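Local coordinates for protein TRAP-type C4-dicarboxylate:H+ symport system substrate-binding component DctP (Shewanella oneidensis, PDB 4MX6) that probably captures C4-dicarboxylates such as succinate in the periplasm and delivers them to a TRAP-type transporter, at residues E63-G68 with K267-E272; N85-L90 with Q96-S101. All coordinates share one frame; numbering follows the deposited sequence.

In the fold
Both contacts sit in the same lobe of a two-lobed periplasmic binding protein, their centres about 20 Å apart. Along the chain, interaction 2 (85-90 with 96-101) falls between the two halves of interaction 1 (63-68 with 267-272). Interaction 2 is local, with five residues between its segments; interaction 1 has 198 between them. Interaction 1 ties the end of helix 50-65 to the long helix 260-295 near the surface, its centre about 24 Å from the centre of the chain; interaction 2 lies deeper, where helix 86-91 covers the chain that leads to K104 of the succinate site. F97, stacked edge-to-face on F58 of helix 50-65, connects the two regions.

Interaction 1. Residues E63-G68 with K267-E272; sequences EQRLPG and KEALDE
R65 reaches from the last turn of helix 50-65 to helix 260-295 and meets E272 in a two-pronged salt bridge. Its CB points toward the second helix, and with CG anti to the carbonyl carbon (chi1 -59°) the chain runs out extended through CD to NE, touching V265 on the way. CZ stands 3.6 Å from OE1 of E272, and the two terminal nitrogens do the gripping. NH2 donates to OE1 of E272 at 2.9 Å, on the syn side of the carboxylate but somewhat out of its plane. NH1 donates to OE2 of E272 at 3.0 Å in a straighter bond (163°), but meets that oxygen from above the carboxylate plane, in keeping with the 53° turn between the two flat groups. NH1 also lies 4.1 Å from CG of E268 and 4.2 Å from CA of A269, where the small alanine lets the guanidinium come close to the helix backbone. Arginine suits this place because its long arm spans the gap and its two outer nitrogens can serve both oxygens of one carboxylate. This is an interhelical salt bridge at the partly exposed margin of a helix-helix interface.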
loop_
_atom_site.group_PDB
_atom_site.type_symbol
_atom_site.label_atom_id
_atom_site.label_comp_id
_atom_site.label_asym_id
_atom_site.label_seq_id
_atom_site.Cartn_x
_atom_site.Cartn_y
_atom_site.Cartn_z
ATOM N N GLU A 63 -7.546 24.365 1.803
ATOM C CA GLU A 63 -7.766 25.504 2.670
ATOM C C GLU A 63 -7.279 26.801 2.013
ATOM O O GLU A 63 -7.824 27.863 2.287
ATOM C CB GLU A 63 -7.188 25.213 4.058
ATOM C CG GLU A 63 -8.050 24.135 4.745
ATOM C CD GLU A 63 -7.337 23.341 5.806
ATOM O OE1 GLU A 63 -6.091 23.354 5.827
ATOM O OE2 GLU A 63 -8.023 22.724 6.657
ATOM N N GLN A 64 -6.283 26.713 1.129
ATOM C CA GLN A 64 -5.859 27.857 0.331
ATOM C C GLN A 64 -6.882 28.278 -0.706
ATOM O O GLN A 64 -7.089 29.467 -0.916
ATOM C CB GLN A 64 -4.582 27.532 -0.422
ATOM C CG GLN A 64 -3.370 27.433 0.465
ATOM C CD GLN A 64 -2.252 26.664 -0.196
ATOM O OE1 GLN A 64 -2.097 26.698 -1.416
ATOM N NE2 GLN A 64 -1.472 25.953 0.600
ATOM N N ARG A 65 -7.496 27.304 -1.377
ATOM C CA ARG A 65 -8.325 27.570 -2.551
ATOM C C ARG A 65 -9.798 27.748 -2.226
ATOM O O ARG A 65 -10.518 28.379 -3.006
ATOM C CB ARG A 65 -8.123 26.470 -3.595
ATOM C CG ARG A 65 -6.679 26.379 -4.037
ATOM C CD ARG A 65 -6.388 25.199 -4.948
ATOM N NE ARG A 65 -4.967 25.176 -5.275
ATOM C CZ ARG A 65 -4.381 24.307 -6.091
ATOM N NH1 ARG A 65 -5.080 23.343 -6.679
ATOM N NH2 ARG A 65 -3.075 24.403 -6.311
ATOM N N LEU A 66 -10.232 27.225 -1.081
ATOM C CA LEU A 66 -11.626 27.310 -0.641
ATOM C C LEU A 66 -11.733 27.811 0.803
ATOM O O LEU A 66 -12.444 27.228 1.622
ATOM C CB LEU A 66 -12.286 25.937 -0.746
ATOM C CG LEU A 66 -12.373 25.377 -2.172
ATOM C CD1 LEU A 66 -12.683 23.889 -2.158
ATOM C CD2 LEU A 66 -13.429 26.122 -2.975
ATOM N N PRO A 67 -11.040 28.909 1.119
ATOM C CA PRO A 67 -11.016 29.363 2.514
ATOM C C PRO A 67 -12.399 29.684 3.049
ATOM O O PRO A 67 -13.187 30.392 2.406
ATOM C CB PRO A 67 -10.141 30.620 2.465
ATOM C CG PRO A 67 -10.191 31.077 1.052
ATOM C CD PRO A 67 -10.310 29.824 0.229
ATOM N N GLY A 68 -12.691 29.155 4.232
ATOM C CA GLY A 68 -13.967 29.376 4.874
ATOM C C GLY A 68 -15.093 28.502 4.361
ATOM O O GLY A 68 -16.180 28.498 4.940
ATOM N N LYS A 267 -11.192 17.998 -6.359
ATOM C CA LYS A 267 -10.573 16.949 -7.167
ATOM C C LYS A 267 -9.219 17.394 -7.703
ATOM O O LYS A 267 -8.256 16.629 -7.674
ATOM C CB LYS A 267 -11.501 16.548 -8.316
ATOM C CG LYS A 267 -10.923 15.471 -9.244
ATOM C CD LYS A 267 -10.460 14.201 -8.522
ATOM C CE LYS A 267 -10.334 13.020 -9.480
ATOM N NZ LYS A 267 -9.372 13.275 -10.581
ATOM N N GLU A 268 -9.126 18.636 -8.169
ATOM C CA GLU A 268 -7.859 19.132 -8.687
ATOM C C GLU A 268 -6.813 19.210 -7.572
ATOM O O GLU A 268 -5.643 18.888 -7.790
ATOM C CB GLU A 268 -8.038 20.494 -9.358
ATOM C CG GLU A 268 -6.737 21.180 -9.750
ATOM C CD GLU A 268 -5.919 20.403 -10.767
ATOM O OE1 GLU A 268 -6.506 19.615 -11.542
ATOM O OE2 GLU A 268 -4.680 20.594 -10.802
ATOM N N ALA A 269 -7.237 19.604 -6.374
ATOM C CA ALA A 269 -6.336 19.653 -5.227
ATOM C C ALA A 269 -5.856 18.242 -4.895
ATOM O O ALA A 269 -4.677 18.026 -4.587
ATOM C CB ALA A 269 -7.031 20.284 -4.020
ATOM N N LEU A 270 -6.768 17.277 -4.951
ATOM C CA LEU A 270 -6.398 15.893 -4.709
ATOM C C LEU A 270 -5.371 15.403 -5.732
ATOM O O LEU A 270 -4.383 14.782 -5.379
ATOM C CB LEU A 270 -7.644 15.019 -4.736
ATOM C CG LEU A 270 -7.462 13.658 -4.103
ATOM C CD1 LEU A 270 -7.538 13.793 -2.589
ATOM C CD2 LEU A 270 -8.539 12.761 -4.596
ATOM N N ASP A 271 -5.620 15.675 -7.011
ATOM C CA ASP A 271 -4.699 15.257 -8.059
ATOM C C ASP A 271 -3.297 15.814 -7.803
ATOM O O ASP A 271 -2.297 15.112 -7.940
ATOM C CB ASP A 271 -5.168 15.759 -9.426
ATOM C CG ASP A 271 -6.439 15.099 -9.915
ATOM O OD1 ASP A 271 -6.879 14.089 -9.327
ATOM O OD2 ASP A 271 -7.000 15.611 -10.913
ATOM N N GLU A 272 -3.217 17.093 -7.449
ATOM C CA GLU A 272 -1.922 17.718 -7.211
ATOM C C GLU A 272 -1.231 17.128 -5.975
ATOM O O GLU A 272 -0.014 16.951 -5.948
ATOM C CB GLU A 272 -2.093 19.229 -7.077
ATOM C CG GLU A 272 -2.439 19.887 -8.375
ATOM C CD GLU A 272 -2.713 21.364 -8.207
ATOM O OE1 GLU A 272 -1.967 22.021 -7.434
ATOM O OE2 GLU A 272 -3.675 21.877 -8.841
#

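Interaction 2. Residues N85-L90 with Q96-S101; sequences NELAAL and QFVAPS
E86, L87 and L90 lay one side of helix 86-91 over V98 and P100, a helix-on-extended-chain packing within a periplasmic binding protein lobe. The apolar contacts centre on V98. Its CG2 meets CD2 of L87 at 4.0 Å and CD2 of L90 at 4.1 Å, one methyl set between two leucines about a helical turn apart. Valine's beta branch suits this, offering CG2 to the leucines while CB and CG1 face OE1 of E86. CD2 of L87 also rests on CG of P100. L90, its CG anti to the backbone N (chi1 -177°), sends CD1 down to the carbonyl O of Q96 at 3.5 Å; that oxygen accepts a hydrogen bond from T250. Leucine's branched chain reaches segment 96-101 with a methyl, and the compact proline ring fits near K104 of the succinate site.

E86 packs its carboxylate against carbon atoms. With CG between backbone N and carbonyl carbon (chi1 67°) and the chain extended beyond, OE2 lies 3.4 Å from CB of P100 and OE1 3.8 Å from CB of V98. A water, not a direct bond, links the segments: it donates to OE1 of E86 at 2.7 Å and accepts from the backbone N of A99 at 2.9 Å.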
loop_
_atom_site.group_PDB
_atom_site.type_symbol
_atom_site.label_atom_id
_atom_site.label_comp_id
_atom_site.label_asym_id
_atom_site.label_seq_id
_atom_site.Cartn_x
_atom_site.Cartn_y
_atom_site.Cartn_z
ATOM N N ASN A 85 -11.416 -0.928 10.198
ATOM C CA ASN A 85 -12.695 -0.202 10.191
ATOM C C ASN A 85 -12.793 0.989 9.233
ATOM O O ASN A 85 -13.867 1.566 9.108
ATOM C CB ASN A 85 -13.135 0.222 11.611
ATOM C CG ASN A 85 -12.193 1.227 12.274
ATOM O OD1 ASN A 85 -11.261 1.735 11.668
ATOM N ND2 ASN A 85 -12.484 1.554 13.528
ATOM N N GLU A 86 -11.723 1.346 8.536
ATOM C CA GLU A 86 -11.746 2.588 7.779
ATOM C C GLU A 86 -12.723 2.568 6.602
ATOM O O GLU A 86 -13.349 3.592 6.330
ATOM C CB GLU A 86 -10.337 2.986 7.333
ATOM C CG GLU A 86 -9.698 2.068 6.310
ATOM C CD GLU A 86 -8.325 2.548 5.847
ATOM O OE1 GLU A 86 -7.930 3.713 6.122
ATOM O OE2 GLU A 86 -7.620 1.738 5.196
ATOM N N LEU A 87 -12.866 1.444 5.896
ATOM C CA LEU A 87 -13.765 1.433 4.745
ATOM C C LEU A 87 -15.230 1.450 5.211
ATOM O O LEU A 87 -16.066 2.127 4.604
ATOM C CB LEU A 87 -13.476 0.256 3.796
ATOM C CG LEU A 87 -12.197 0.432 2.962
ATOM C CD1 LEU A 87 -11.941 -0.792 2.105
ATOM C CD2 LEU A 87 -12.258 1.663 2.071
ATOM N N ALA A 88 -15.544 0.741 6.293
ATOM C CA ALA A 88 -16.876 0.841 6.871
ATOM C C ALA A 88 -17.166 2.293 7.286
ATOM O O ALA A 88 -18.252 2.817 7.007
ATOM C CB ALA A 88 -17.020 -0.096 8.048
ATOM N N ALA A 89 -16.198 2.947 7.922
ATOM C CA ALA A 89 -16.358 4.342 8.313
ATOM C C ALA A 89 -16.595 5.259 7.104
ATOM O O ALA A 89 -17.436 6.158 7.152
ATOM C CB ALA A 89 -15.159 4.798 9.108
ATOM N N LEU A 90 -15.851 5.029 6.033
ATOM C CA LEU A 90 -16.016 5.789 4.799
ATOM C C LEU A 90 -17.459 5.698 4.297
ATOM O O LEU A 90 -18.096 6.714 3.970
ATOM C CB LEU A 90 -15.059 5.266 3.729
ATOM C CG LEU A 90 -15.112 6.044 2.424
ATOM C CD1 LEU A 90 -14.454 7.411 2.556
ATOM C CD2 LEU A 90 -14.460 5.221 1.333
ATOM N N GLN A 96 -14.316 11.056 5.029
ATOM C CA GLN A 96 -14.620 11.422 3.649
ATOM C C GLN A 96 -13.561 10.940 2.648
ATOM O O GLN A 96 -13.888 10.698 1.488
ATOM C CB GLN A 96 -14.813 12.940 3.543
ATOM C CG GLN A 96 -16.142 13.410 4.124
ATOM C CD GLN A 96 -16.229 13.251 5.631
ATOM O OE1 GLN A 96 -15.379 13.747 6.377
ATOM N NE2 GLN A 96 -17.268 12.568 6.091
ATOM N N PHE A 97 -12.308 10.811 3.081
ATOM C CA PHE A 97 -11.231 10.274 2.248
ATOM C C PHE A 97 -10.388 9.307 3.052
ATOM O O PHE A 97 -10.042 9.590 4.191
ATOM C CB PHE A 97 -10.322 11.388 1.688
ATOM C CG PHE A 97 -11.033 12.328 0.757
ATOM C CD1 PHE A 97 -11.163 12.058 -0.591
ATOM C CD2 PHE A 97 -11.627 13.481 1.248
ATOM C CE1 PHE A 97 -11.847 12.938 -1.433
ATOM C CE2 PHE A 97 -12.318 14.340 0.408
ATOM C CZ PHE A 97 -12.425 14.055 -0.917
ATOM N N VAL A 98 -10.074 8.175 2.433
ATOM C CA VAL A 98 -9.073 7.245 2.939
ATOM C C VAL A 98 -8.219 6.800 1.749
ATOM O O VAL A 98 -8.584 7.041 0.589
ATOM C CB VAL A 98 -9.705 6.036 3.674
ATOM C CG1 VAL A 98 -10.412 6.511 4.948
ATOM C CG2 VAL A 98 -10.674 5.265 2.780
ATOM N N ALA A 99 -7.079 6.171 2.025
ATOM C CA ALA A 99 -6.185 5.726 0.962
ATOM C C ALA A 99 -5.534 4.397 1.357
ATOM O O ALA A 99 -4.326 4.323 1.623
ATOM C CB ALA A 99 -5.156 6.795 0.622
ATOM N N PRO A 100 -6.343 3.327 1.405
ATOM C CA PRO A 100 -5.813 2.018 1.785
ATOM C C PRO A 100 -4.883 1.450 0.741
ATOM O O PRO A 100 -5.031 1.704 -0.461
ATOM C CB PRO A 100 -7.071 1.133 1.880
ATOM C CG PRO A 100 -8.247 2.084 1.846
ATOM C CD PRO A 100 -7.769 3.247 1.044
ATOM N N SER A 101 -3.976 0.604 1.203
ATOM C CA SER A 101 -3.266 -0.290 0.315
ATOM C C SER A 101 -4.245 -0.985 -0.627
ATOM O O SER A 101 -5.328 -1.409 -0.220
ATOM C CB SER A 101 -2.565 -1.357 1.143
ATOM O OG SER A 101 -2.046 -2.363 0.295
HETATM O O HOH W 1 -6.492 5.537 4.797
#